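Local structure of CyaB (Pseudomonas aeruginosa, 3R5G) at residues Q6-V12 against N115-V121; V12-D16 against A142-E146; A47-T53 against V64-P69; E153-H158 against Q186-V190. The protein probably converts ATP to cyclic AMP as a membrane-bound class III adenylyl cyclase, of which this chain is the catalytic domain. Residues are numbered along the deposited sequence.

Contact 1: residues Q6-V12 against N115-V121; sequences QRKKLTV and NTGYCTV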
loop_
_atom_site.group_PDB
_atom_site.type_symbol
_atom_site.label_atom_id
_atom_site.label_comp_id
_atom_site.label_asym_id
_atom_site.label_seq_id
_atom_site.Cartn_x
_atom_site.Cartn_y
_atom_site.Cartn_z
ATOM N N GLN A 6 9.350 9.220 16.806
ATOM C CA GLN A 6 9.407 10.696 16.791
ATOM C C GLN A 6 8.565 11.338 15.695
ATOM O O GLN A 6 8.175 10.624 14.796
ATOM C CB GLN A 6 10.825 11.205 16.583
ATOM C CG GLN A 6 11.789 10.236 16.041
ATOM C CD GLN A 6 13.120 10.287 16.830
ATOM O OE1 GLN A 6 13.228 9.713 17.915
ATOM N NE2 GLN A 6 14.121 10.971 16.285
ATOM N N ARG A 7 8.282 12.620 15.823
ATOM C CA ARG A 7 7.554 13.409 14.791
ATOM C C ARG A 7 8.606 14.243 14.125
ATOM O O ARG A 7 9.300 14.973 14.809
ATOM C CB ARG A 7 6.544 14.345 15.433
ATOM C CG ARG A 7 5.530 14.881 14.455
ATOM C CD ARG A 7 4.098 14.641 14.944
ATOM N NE ARG A 7 3.153 15.375 14.107
ATOM C CZ ARG A 7 3.258 16.679 13.863
ATOM N NH1 ARG A 7 4.258 17.365 14.407
ATOM N NH2 ARG A 7 2.364 17.304 13.072
ATOM N N LYS A 8 8.755 14.138 12.792
ATOM C CA LYS A 8 9.876 14.794 12.107
ATOM C C LYS A 8 9.397 15.279 10.723
ATOM O O LYS A 8 8.510 14.616 10.166
ATOM C CB LYS A 8 11.005 13.800 11.907
ATOM C CG LYS A 8 11.696 13.457 13.231
ATOM C CD LYS A 8 12.612 12.238 12.975
ATOM C CE LYS A 8 13.897 12.676 12.325
ATOM N NZ LYS A 8 15.006 11.980 13.096
ATOM N N LYS A 9 10.015 16.350 10.221
ATOM C CA LYS A 9 9.657 16.876 8.833
ATOM C C LYS A 9 10.415 15.949 7.873
ATOM O O LYS A 9 11.645 15.856 7.923
ATOM C CB LYS A 9 10.139 18.282 8.693
ATOM C CG LYS A 9 9.651 18.809 7.266
ATOM C CD LYS A 9 9.862 20.274 7.211
ATOM C CE LYS A 9 8.715 21.055 7.778
ATOM N NZ LYS A 9 8.992 22.502 7.416
ATOM N N LEU A 10 9.686 15.256 7.010
ATOM C CA LEU A 10 10.234 14.366 6.014
ATOM C C LEU A 10 9.729 14.774 4.636
ATOM O O LEU A 10 8.679 15.358 4.528
ATOM C CB LEU A 10 9.803 12.952 6.265
ATOM C CG LEU A 10 10.005 12.358 7.660
ATOM C CD1 LEU A 10 9.513 10.925 7.653
ATOM C CD2 LEU A 10 11.443 12.356 7.978
ATOM N N THR A 11 10.507 14.406 3.607
ATOM C CA THR A 11 9.951 14.333 2.223
ATOM C C THR A 11 9.735 12.863 1.964
ATOM O O THR A 11 10.646 12.011 2.099
ATOM C CB THR A 11 10.846 15.067 1.234
ATOM O OG1 THR A 11 10.859 16.458 1.527
ATOM C CG2 THR A 11 10.241 14.920 -0.237
ATOM N N VAL A 12 8.540 12.552 1.510
ATOM C CA VAL A 12 8.074 11.183 1.295
ATOM C C VAL A 12 7.739 10.931 -0.167
ATOM O O VAL A 12 7.103 11.805 -0.792
ATOM C CB VAL A 12 6.776 10.838 2.138
ATOM C CG1 VAL A 12 6.291 9.450 1.881
ATOM C CG2 VAL A 12 7.035 11.167 3.636
ATOM N N ASN A 115 5.582 14.419 -1.250
ATOM C CA ASN A 115 5.063 15.453 -0.398
ATOM C C ASN A 115 6.028 15.653 0.722
ATOM O O ASN A 115 6.746 14.710 1.109
ATOM C CB ASN A 115 3.689 14.988 0.155
ATOM C CG ASN A 115 3.092 15.961 1.175
ATOM O OD1 ASN A 115 3.022 17.178 0.914
ATOM N ND2 ASN A 115 2.742 15.453 2.347
ATOM N N THR A 116 6.044 16.782 1.360
ATOM C CA THR A 116 6.905 17.107 2.498
ATOM C C THR A 116 6.026 17.603 3.636
ATOM O O THR A 116 5.101 18.348 3.437
ATOM C CB THR A 116 7.804 18.245 2.110
ATOM O OG1 THR A 116 8.580 17.900 0.955
ATOM C CG2 THR A 116 8.764 18.730 3.294
ATOM N N GLY A 117 6.270 17.098 4.827
ATOM C CA GLY A 117 5.532 17.567 6.036
ATOM C C GLY A 117 5.899 16.682 7.211
ATOM O O GLY A 117 6.745 15.770 7.112
ATOM N N TYR A 118 5.324 17.050 8.383
ATOM C CA TYR A 118 5.641 16.284 9.592
ATOM C C TYR A 118 5.004 14.973 9.617
ATOM O O TYR A 118 3.806 14.812 9.380
ATOM C CB TYR A 118 5.191 17.151 10.830
ATOM C CG TYR A 118 6.178 18.289 11.042
ATOM C CD1 TYR A 118 7.380 18.118 11.810
ATOM C CD2 TYR A 118 5.961 19.545 10.522
ATOM C CE1 TYR A 118 8.328 19.161 11.967
ATOM C CE2 TYR A 118 6.874 20.564 10.735
ATOM C CZ TYR A 118 8.049 20.361 11.434
ATOM O OH TYR A 118 8.956 21.426 11.609
ATOM N N CYS A 119 5.813 13.947 9.915
ATOM C CA CYS A 119 5.399 12.553 9.934
ATOM C C CYS A 119 5.828 11.889 11.228
ATOM O O CYS A 119 6.715 12.381 11.844
ATOM C CB CYS A 119 6.096 11.760 8.797
ATOM S SG CYS A 119 5.669 12.347 7.129
ATOM N N THR A 120 5.186 10.801 11.606
ATOM C CA THR A 120 5.618 10.020 12.804
ATOM C C THR A 120 6.446 8.859 12.320
ATOM O O THR A 120 6.027 8.029 11.454
ATOM C CB THR A 120 4.398 9.512 13.571
ATOM O OG1 THR A 120 3.558 10.616 13.912
ATOM C CG2 THR A 120 4.823 8.645 14.761
ATOM N N VAL A 121 7.650 8.712 12.899
ATOM C CA VAL A 121 8.568 7.632 12.470
ATOM C C VAL A 121 8.939 6.732 13.639
ATOM O O VAL A 121 9.184 7.237 14.721
ATOM C CB VAL A 121 9.988 8.094 12.001
ATOM C CG1 VAL A 121 10.651 7.011 11.011
ATOM C CG2 VAL A 121 9.913 9.491 11.490
HETATM O O HOH W 1 1.583 16.321 10.545
#
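Strand 6-18 of the class III cyclase catalytic domain pairs antiparallel with two successive strands, 109-116 and 118-124, which meet at a corner at Gly117. The backbone makes four antiparallel hydrogen-bonded pairs, each with two N-H···O bonds: Gln6 with Val121, Lys8 with Cys119, Leu10 with Gly117 and Val12 with Asn115. Cys119 N to Lys8 O (2.8 Å) and Leu10 N to Gly117 O (3.0 Å) show that the pairing passes through the corner, where the nearly fully extended glycine brings no side chain. Apolar contacts fill the face that also meets Ile134 and helix 137-148: Leu10 CD1 lies 3.7 Å from Cys119 CB, and Val12 CG2 3.9 Å from Cys119 SG, small and branched groups that fit a buried sheet face. On that face the Lys8 ammonium forms a salt bridge with Asp68. The other face is more polar. Lys9 lays its aliphatic chain over the Tyr118 ring, with CB 4.1 Å from the centroid in a CH-π contact, and the Arg7 guanidinium has Tyr118 CB over one face. Thr120 packs on Leu32 of the second subunit. In the buried part, where Thr11 packs on helix 74-100, Thr116 OG1 bonds Thr160 and shares a 2.8 Å hydrogen bond with Thr11 OG1.

Contact 2: residues V12-D16 against A142-E146; sequences VFFSD and ASRLE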
loop_
_atom_site.group_PDB
_atom_site.type_symbol
_atom_site.label_atom_id
_atom_site.label_comp_id
_atom_site.label_asym_id
_atom_site.label_seq_id
_atom_site.Cartn_x
_atom_site.Cartn_y
_atom_site.Cartn_z
ATOM N N VAL A 12 8.540 12.552 1.510
ATOM C CA VAL A 12 8.074 11.183 1.295
ATOM C C VAL A 12 7.739 10.931 -0.167
ATOM O O VAL A 12 7.103 11.805 -0.792
ATOM C CB VAL A 12 6.776 10.838 2.138
ATOM C CG1 VAL A 12 6.291 9.450 1.881
ATOM C CG2 VAL A 12 7.035 11.167 3.636
ATOM N N PHE A 13 8.251 9.843 -0.745
ATOM C CA PHE A 13 8.181 9.546 -2.173
ATOM C C PHE A 13 7.492 8.199 -2.325
ATOM O O PHE A 13 7.828 7.213 -1.617
ATOM C CB PHE A 13 9.666 9.425 -2.648
ATOM C CG PHE A 13 9.790 8.823 -3.982
ATOM C CD1 PHE A 13 9.964 9.681 -5.102
ATOM C CD2 PHE A 13 9.737 7.418 -4.190
ATOM C CE1 PHE A 13 10.134 9.127 -6.374
ATOM C CE2 PHE A 13 9.890 6.856 -5.535
ATOM C CZ PHE A 13 10.084 7.713 -6.622
ATOM N N PHE A 14 6.505 8.155 -3.242
ATOM C CA PHE A 14 5.946 6.931 -3.690
ATOM C C PHE A 14 6.008 6.809 -5.169
ATOM O O PHE A 14 5.796 7.814 -5.870
ATOM C CB PHE A 14 4.418 6.798 -3.321
ATOM C CG PHE A 14 4.147 6.514 -1.855
ATOM C CD1 PHE A 14 4.116 7.509 -0.954
ATOM C CD2 PHE A 14 3.999 5.182 -1.406
ATOM C CE1 PHE A 14 3.790 7.263 0.389
ATOM C CE2 PHE A 14 3.815 4.923 -0.037
ATOM C CZ PHE A 14 3.629 5.983 0.843
ATOM N N SER A 15 6.201 5.618 -5.668
ATOM C CA SER A 15 6.103 5.412 -7.127
ATOM C C SER A 15 5.480 4.096 -7.459
ATOM O O SER A 15 5.458 3.189 -6.640
ATOM C CB SER A 15 7.460 5.473 -7.778
ATOM O OG SER A 15 8.312 4.364 -7.333
ATOM N N ASP A 16 4.959 3.970 -8.682
ATOM C CA ASP A 16 4.619 2.650 -9.167
ATOM C C ASP A 16 4.805 2.616 -10.678
ATOM O O ASP A 16 5.104 3.673 -11.306
ATOM C CB ASP A 16 3.176 2.237 -8.787
ATOM C CG ASP A 16 2.107 3.039 -9.485
ATOM O OD1 ASP A 16 2.069 3.138 -10.703
ATOM O OD2 ASP A 16 1.279 3.620 -8.757
ATOM N N ALA A 142 1.393 11.907 0.078
ATOM C CA ALA A 142 2.321 11.452 -0.979
ATOM C C ALA A 142 1.755 10.302 -1.781
ATOM O O ALA A 142 1.886 10.275 -2.979
ATOM C CB ALA A 142 3.712 11.060 -0.438
ATOM N N SER A 143 1.154 9.340 -1.099
ATOM C CA SER A 143 0.499 8.226 -1.737
ATOM C C SER A 143 -0.663 8.678 -2.659
ATOM O O SER A 143 -0.802 8.169 -3.793
ATOM C CB SER A 143 0.006 7.243 -0.668
ATOM O OG SER A 143 -0.669 6.201 -1.398
ATOM N N ARG A 144 -1.418 9.626 -2.159
ATOM C CA ARG A 144 -2.534 10.119 -2.994
ATOM C C ARG A 144 -2.041 10.871 -4.193
ATOM O O ARG A 144 -2.690 10.839 -5.292
ATOM C CB ARG A 144 -3.400 11.029 -2.113
ATOM C CG ARG A 144 -4.189 10.249 -1.008
ATOM C CD ARG A 144 -4.915 8.949 -1.517
ATOM N NE ARG A 144 -6.198 8.840 -0.807
ATOM C CZ ARG A 144 -7.011 7.778 -0.780
ATOM N NH1 ARG A 144 -6.713 6.657 -1.439
ATOM N NH2 ARG A 144 -8.146 7.838 -0.079
ATOM N N LEU A 145 -0.947 11.605 -4.073
ATOM C CA LEU A 145 -0.410 12.270 -5.262
ATOM C C LEU A 145 0.056 11.232 -6.274
ATOM O O LEU A 145 -0.058 11.391 -7.511
ATOM C CB LEU A 145 0.701 13.289 -4.928
ATOM C CG LEU A 145 0.338 14.453 -4.019
ATOM C CD1 LEU A 145 1.530 15.396 -3.793
ATOM C CD2 LEU A 145 -0.893 15.188 -4.535
ATOM N N GLU A 146 0.699 10.143 -5.794
ATOM C CA GLU A 146 1.128 9.148 -6.691
ATOM C C GLU A 146 -0.110 8.558 -7.429
ATOM O O GLU A 146 -0.048 8.363 -8.658
ATOM C CB GLU A 146 1.924 8.129 -5.896
ATOM C CG GLU A 146 2.516 7.023 -6.737
ATOM C CD GLU A 146 1.754 5.726 -6.605
ATOM O OE1 GLU A 146 0.542 5.758 -6.582
ATOM O OE2 GLU A 146 2.335 4.601 -6.409
#
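A helix lies over a β-sheet here, as in the ferredoxin-like α/β core of class III cyclases: helix segment 142-146 crosses strand segment 12-16 at -31°, the axes 7.5 Å apart. Ala142 comes first, small enough to let the helix close down on the strand; its CB is 3.5 Å from Val12 O and 3.8 Å from Val12 CG1, and also sits at the edge of the Phe14 ring. Ser143 lies over the face of that ring, with CB 4.0 Å from the centroid in a CH-π contact, so the flat side chain of Phe14 fills the space between helix and strand. One turn after Ala142, Glu146 points back to the sheet, its methylene CG 3.5 Å from Phe14 O. Its carboxylate reaches Asp16, an aspartate of the FSDIRGF sequence whose counterpart in related cyclases binds catalytic metal. Arg111 forms a salt bridge with Asp16, and the closeness of the two acids suggests that one may be protonated: Asp16 OD2 and Glu146 OE2 are 2.8 Å apart.

Contact 3: residues A47-T53 against V64-P69; sequences ALKYGGT and VFFGDP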
loop_
_atom_site.group_PDB
_atom_site.type_symbol
_atom_site.label_atom_id
_atom_site.label_comp_id
_atom_site.label_asym_id
_atom_site.label_seq_id
_atom_site.Cartn_x
_atom_site.Cartn_y
_atom_site.Cartn_z
ATOM N N ALA A 47 17.889 5.125 -5.070
ATOM C CA ALA A 47 17.533 5.698 -3.794
ATOM C C ALA A 47 18.739 5.748 -2.866
ATOM O O ALA A 47 18.925 6.762 -2.216
ATOM C CB ALA A 47 16.410 4.874 -3.130
ATOM N N LEU A 48 19.589 4.682 -2.855
ATOM C CA LEU A 48 20.810 4.756 -1.984
ATOM C C LEU A 48 21.731 5.930 -2.405
ATOM O O LEU A 48 22.170 6.710 -1.553
ATOM C CB LEU A 48 21.605 3.416 -2.001
ATOM C CG LEU A 48 23.030 3.388 -1.287
ATOM C CD1 LEU A 48 23.037 3.483 0.305
ATOM C CD2 LEU A 48 23.867 2.137 -1.762
ATOM N N LYS A 49 21.928 6.080 -3.724
ATOM C CA LYS A 49 22.799 7.117 -4.258
ATOM C C LYS A 49 22.361 8.546 -3.796
ATOM O O LYS A 49 23.137 9.433 -3.463
ATOM C CB LYS A 49 22.792 7.059 -5.776
ATOM C CG LYS A 49 23.407 8.259 -6.357
ATOM C CD LYS A 49 23.138 8.288 -7.868
ATOM C CE LYS A 49 24.363 7.862 -8.670
ATOM N NZ LYS A 49 23.943 7.152 -9.905
ATOM N N TYR A 50 21.030 8.756 -3.778
ATOM C CA TYR A 50 20.515 9.990 -3.392
ATOM C C TYR A 50 20.284 10.212 -1.900
ATOM O O TYR A 50 19.890 11.312 -1.489
ATOM C CB TYR A 50 19.146 10.217 -4.143
ATOM C CG TYR A 50 19.406 10.739 -5.570
ATOM C CD1 TYR A 50 19.588 12.144 -5.833
ATOM C CD2 TYR A 50 19.546 9.800 -6.645
ATOM C CE1 TYR A 50 19.907 12.541 -7.148
ATOM C CE2 TYR A 50 19.887 10.235 -7.931
ATOM C CZ TYR A 50 20.000 11.617 -8.149
ATOM O OH TYR A 50 20.365 12.005 -9.420
ATOM N N GLY A 51 20.637 9.169 -1.166
ATOM C CA GLY A 51 20.620 9.369 0.313
ATOM C C GLY A 51 19.224 9.042 0.883
ATOM O O GLY A 51 18.972 9.416 2.006
ATOM N N GLY A 52 18.346 8.305 0.190
ATOM C CA GLY A 52 17.001 8.080 0.730
ATOM C C GLY A 52 16.965 6.871 1.640
ATOM O O GLY A 52 17.878 6.020 1.611
ATOM N N THR A 53 15.950 6.822 2.443
ATOM C CA THR A 53 15.703 5.654 3.245
ATOM C C THR A 53 14.612 4.864 2.612
ATOM O O THR A 53 13.453 5.298 2.477
ATOM C CB THR A 53 15.241 6.115 4.685
ATOM O OG1 THR A 53 16.238 6.992 5.321
ATOM C CG2 THR A 53 14.815 4.875 5.569
ATOM N N VAL A 64 10.017 5.644 -0.367
ATOM C CA VAL A 64 11.325 6.141 0.096
ATOM C C VAL A 64 11.069 7.382 0.884
ATOM O O VAL A 64 10.136 8.155 0.526
ATOM C CB VAL A 64 12.257 6.430 -1.081
ATOM C CG1 VAL A 64 13.641 6.991 -0.602
ATOM C CG2 VAL A 64 12.353 5.181 -2.019
ATOM N N PHE A 65 11.787 7.617 1.985
ATOM C CA PHE A 65 11.661 8.891 2.627
ATOM C C PHE A 65 12.984 9.549 2.922
ATOM O O PHE A 65 14.023 8.831 3.013
ATOM C CB PHE A 65 10.737 8.823 3.843
ATOM C CG PHE A 65 11.203 7.831 4.902
ATOM C CD1 PHE A 65 12.054 8.236 5.925
ATOM C CD2 PHE A 65 10.692 6.580 4.899
ATOM C CE1 PHE A 65 12.381 7.284 6.997
ATOM C CE2 PHE A 65 11.001 5.606 5.936
ATOM C CZ PHE A 65 11.890 5.983 6.956
ATOM N N PHE A 66 12.953 10.847 3.075
ATOM C CA PHE A 66 14.164 11.638 3.363
ATOM C C PHE A 66 13.925 12.498 4.583
ATOM O O PHE A 66 12.856 13.077 4.769
ATOM C CB PHE A 66 14.485 12.555 2.170
ATOM C CG PHE A 66 14.936 11.831 0.963
ATOM C CD1 PHE A 66 16.294 11.858 0.550
ATOM C CD2 PHE A 66 14.003 11.135 0.151
ATOM C CE1 PHE A 66 16.623 11.140 -0.675
ATOM C CE2 PHE A 66 14.355 10.426 -0.994
ATOM C CZ PHE A 66 15.628 10.426 -1.408
ATOM N N GLY A 67 14.903 12.576 5.445
ATOM C CA GLY A 67 14.852 13.409 6.660
ATOM C C GLY A 67 15.030 12.521 7.912
ATOM O O GLY A 67 15.084 13.088 9.014
ATOM N N ASP A 68 15.045 11.227 7.748
ATOM C CA ASP A 68 15.255 10.322 8.885
ATOM C C ASP A 68 15.814 9.057 8.243
ATOM O O ASP A 68 15.339 8.659 7.187
ATOM C CB ASP A 68 13.937 10.038 9.649
ATOM C CG ASP A 68 14.153 8.951 10.700
ATOM O OD1 ASP A 68 14.355 9.362 11.832
ATOM O OD2 ASP A 68 14.081 7.757 10.416
ATOM N N PRO A 69 16.779 8.322 8.927
ATOM C CA PRO A 69 17.333 8.663 10.228
ATOM C C PRO A 69 18.247 9.854 10.285
ATOM O O PRO A 69 18.466 10.418 11.388
ATOM C CB PRO A 69 18.180 7.366 10.544
ATOM C CG PRO A 69 17.492 6.225 9.905
ATOM C CD PRO A 69 17.023 6.955 8.557
#
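A Schellman motif ends helix 29-50, and the chain then enters strand 53-58, paired antiparallel with strand 61-66. Gly51 takes the positive phi of 88° that closes the helix, with Gly52 N bonded to Ala47 O at 2.9 Å. Gly52 must also lack a side chain, since a CB would strike Val64 CG1 and the Phe66 ring. Phe66, in the m rotamer, uses that space: Gly52 CA sits over its face, 3.6 Å from the centroid. Val64 is t, putting CG1 3.8 Å from Gly52 CA and CG2 4.2 Å from Ala47 CB. The Tyr50 ring packs on helix 74-100, and its hydroxyl bonds Leu197 O. Thr53 and Phe65 form a hydrogen-bonded pair, with Thr53 N to Phe65 O at 2.8 Å. The p rotamer of Phe65 brings its ring under Thr53 CG2, 3.9 Å from the centroid. In its m rotamer Thr53 serves two partners, as a β-branched residue with both methyl and hydroxyl can: beside that methyl contact, Thr53 OG1 donates at 2.7 Å to Asp68 O, the carbonyl of the cis peptide leading into Pro69.

Contact 4: residues E153-H158 against Q186-V190; sequences EILISH and QIYQV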
loop_
_atom_site.group_PDB
_atom_site.type_symbol
_atom_site.label_atom_id
_atom_site.label_comp_id
_atom_site.label_asym_id
_atom_site.label_seq_id
_atom_site.Cartn_x
_atom_site.Cartn_y
_atom_site.Cartn_z
ATOM N N GLU A 153 4.822 11.066 -14.942
ATOM C CA GLU A 153 4.714 12.377 -14.250
ATOM C C GLU A 153 5.239 12.210 -12.826
ATOM O O GLU A 153 5.146 11.092 -12.207
ATOM C CB GLU A 153 3.224 12.706 -14.171
ATOM C CG GLU A 153 2.845 14.038 -13.699
ATOM C CD GLU A 153 1.338 14.266 -13.997
ATOM O OE1 GLU A 153 0.489 13.568 -13.504
ATOM O OE2 GLU A 153 1.015 15.205 -14.756
ATOM N N ILE A 154 5.862 13.279 -12.343
ATOM C CA ILE A 154 6.203 13.384 -10.965
ATOM C C ILE A 154 5.356 14.527 -10.431
ATOM O O ILE A 154 5.556 15.745 -10.773
ATOM C CB ILE A 154 7.675 13.792 -10.809
ATOM C CG1 ILE A 154 8.505 12.753 -11.424
ATOM C CG2 ILE A 154 8.015 13.944 -9.316
ATOM C CD1 ILE A 154 10.059 13.068 -11.463
ATOM N N LEU A 155 4.485 14.182 -9.525
ATOM C CA LEU A 155 3.590 15.202 -8.930
ATOM C C LEU A 155 4.030 15.543 -7.534
ATOM O O LEU A 155 4.317 14.590 -6.728
ATOM C CB LEU A 155 2.131 14.747 -8.808
ATOM C CG LEU A 155 1.369 14.593 -10.115
ATOM C CD1 LEU A 155 -0.145 14.414 -9.813
ATOM C CD2 LEU A 155 1.492 15.901 -10.891
ATOM N N ILE A 156 4.130 16.801 -7.126
ATOM C CA ILE A 156 4.546 17.168 -5.803
ATOM C C ILE A 156 3.536 18.160 -5.223
ATOM O O ILE A 156 2.779 18.843 -5.989
ATOM C CB ILE A 156 5.940 17.862 -5.871
ATOM C CG1 ILE A 156 5.976 19.223 -6.622
ATOM C CG2 ILE A 156 6.914 16.888 -6.502
ATOM C CD1 ILE A 156 7.285 20.013 -6.473
ATOM N N SER A 157 3.504 18.275 -3.934
ATOM C CA SER A 157 2.652 19.258 -3.236
ATOM C C SER A 157 3.332 20.590 -3.177
ATOM O O SER A 157 4.500 20.815 -3.524
ATOM C CB SER A 157 2.374 18.706 -1.855
ATOM O OG SER A 157 3.623 18.778 -1.121
ATOM N N HIS A 158 2.550 21.583 -2.756
ATOM C CA HIS A 158 3.070 22.914 -2.589
ATOM C C HIS A 158 4.168 23.059 -1.550
ATOM O O HIS A 158 5.096 23.803 -1.772
ATOM C CB HIS A 158 1.883 23.852 -2.273
ATOM C CG HIS A 158 2.302 25.281 -2.173
ATOM N ND1 HIS A 158 2.586 26.053 -3.289
ATOM C CD2 HIS A 158 2.594 26.049 -1.096
ATOM C CE1 HIS A 158 2.997 27.250 -2.906
ATOM N NE2 HIS A 158 2.993 27.283 -1.578
ATOM N N GLN A 186 -2.858 21.948 -3.732
ATOM C CA GLN A 186 -2.101 22.559 -4.821
ATOM C C GLN A 186 -1.074 21.530 -5.250
ATOM O O GLN A 186 -0.352 20.993 -4.391
ATOM C CB GLN A 186 -1.466 23.841 -4.399
ATOM C CG GLN A 186 -0.528 24.499 -5.463
ATOM C CD GLN A 186 -1.249 24.852 -6.715
ATOM O OE1 GLN A 186 -2.244 25.610 -6.657
ATOM N NE2 GLN A 186 -0.808 24.319 -7.869
ATOM N N ILE A 187 -0.979 21.293 -6.533
ATOM C CA ILE A 187 -0.003 20.270 -7.086
ATOM C C ILE A 187 0.816 20.842 -8.215
ATOM O O ILE A 187 0.468 21.841 -8.853
ATOM C CB ILE A 187 -0.619 18.979 -7.487
ATOM C CG1 ILE A 187 -1.651 19.181 -8.676
ATOM C CG2 ILE A 187 -1.227 18.289 -6.172
ATOM C CD1 ILE A 187 -2.138 17.945 -9.365
ATOM N N TYR A 188 2.018 20.291 -8.440
ATOM C CA TYR A 188 2.902 20.696 -9.540
ATOM C C TYR A 188 3.562 19.525 -10.191
ATOM O O TYR A 188 3.684 18.466 -9.505
ATOM C CB TYR A 188 4.070 21.544 -8.938
ATOM C CG TYR A 188 3.662 22.796 -8.180
ATOM C CD1 TYR A 188 3.225 22.662 -6.872
ATOM C CD2 TYR A 188 3.653 24.060 -8.809
ATOM C CE1 TYR A 188 2.758 23.812 -6.160
ATOM C CE2 TYR A 188 3.192 25.188 -8.121
ATOM C CZ TYR A 188 2.789 25.022 -6.798
ATOM O OH TYR A 188 2.355 26.165 -6.088
ATOM N N GLN A 189 3.846 19.598 -11.462
ATOM C CA GLN A 189 4.607 18.594 -12.206
ATOM C C GLN A 189 6.062 19.032 -12.127
ATOM O O GLN A 189 6.392 20.216 -12.218
ATOM C CB GLN A 189 4.181 18.589 -13.684
ATOM C CG GLN A 189 2.816 18.107 -13.915
ATOM C CD GLN A 189 2.339 18.441 -15.332
ATOM O OE1 GLN A 189 2.577 19.545 -15.835
ATOM N NE2 GLN A 189 1.591 17.521 -15.895
ATOM N N VAL A 190 6.989 18.048 -11.987
ATOM C CA VAL A 190 8.402 18.325 -12.033
ATOM C C VAL A 190 8.925 18.049 -13.434
ATOM O O VAL A 190 8.598 17.015 -14.059
ATOM C CB VAL A 190 9.109 17.353 -10.996
ATOM C CG1 VAL A 190 10.615 17.503 -11.184
ATOM C CG2 VAL A 190 8.819 17.790 -9.634
HETATM O O HOH W 2 6.354 15.509 -14.254
HETATM O O HOH W 3 -0.134 21.137 -1.927
#
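Glu153 precedes its strand, and its long t,t side chain lets OE2 accept a 2.6 Å hydrogen bond from Gln189 NE2; Lys173 supplies a salt bridge to the same oxygen. At Ile154 the backbone pairing begins: Val190 N donates to Ile154 O at 3.0 Å, while a water accepts a hydrogen bond from Ile154 N (3.0 Å) and donates one to Val190 O (2.7 Å). The branched side chains of this pair meet with CB atoms 3.8 Å apart and face helix 74-100. Leu155 points to the other side, where CD1 is 4.1 Å from Ile187 CD1 and CD2 4.0 Å from Gln189 CG. This is an antiparallel join within the catalytic domain's sheet: strand 154-157 lies between strand 109-116, with which it runs parallel, and strand 185-190. Ile156 and Tyr188 make its hydrogen-bonded pair, Ile156 N to Tyr188 O and Tyr188 N to Ile156 O both 2.9 Å, with Ile156 CG2 3.8 Å from Val190 CG2. Ser157, a small polar residue suited to an N-cap, caps helix 158-164 with its side chain, and its OG also bonds Asn115. His158, the helix's first residue, links to Gln186 O by a weak bond from its N and through a water that bonds both atoms. Its ring meets the Tyr188 ring rim to rim, with His158 ND1 and Tyr188 OH hydrogen-bonded at 2.8 Å.

How the contacts relate
All four contacts belong to one mixed sheet and the helices on it. Contact 1 and contact 2 share Val12 and strand 6-18, their centres about 14 Å apart. Contact 3 comes between their segments in sequence; its strand 61-66 is the neighbour of 6-18, so Phe13 N meets Val64 O and Lys8 meets Asp68. Contact 4 follows later in the chain, closest to contact 2 (centres about 11 Å), where Leu145 of helix 137-148 packs on strand 154-157 and on Ile187; Asn115 with Ser157 ties it to contact 1. Contacts 3 and 4 do not touch, with centres about 19 Å apart. Early and late parts of the sequence thus build one catalytic domain, contact 4 joining strand 6-18 through strand 109-116.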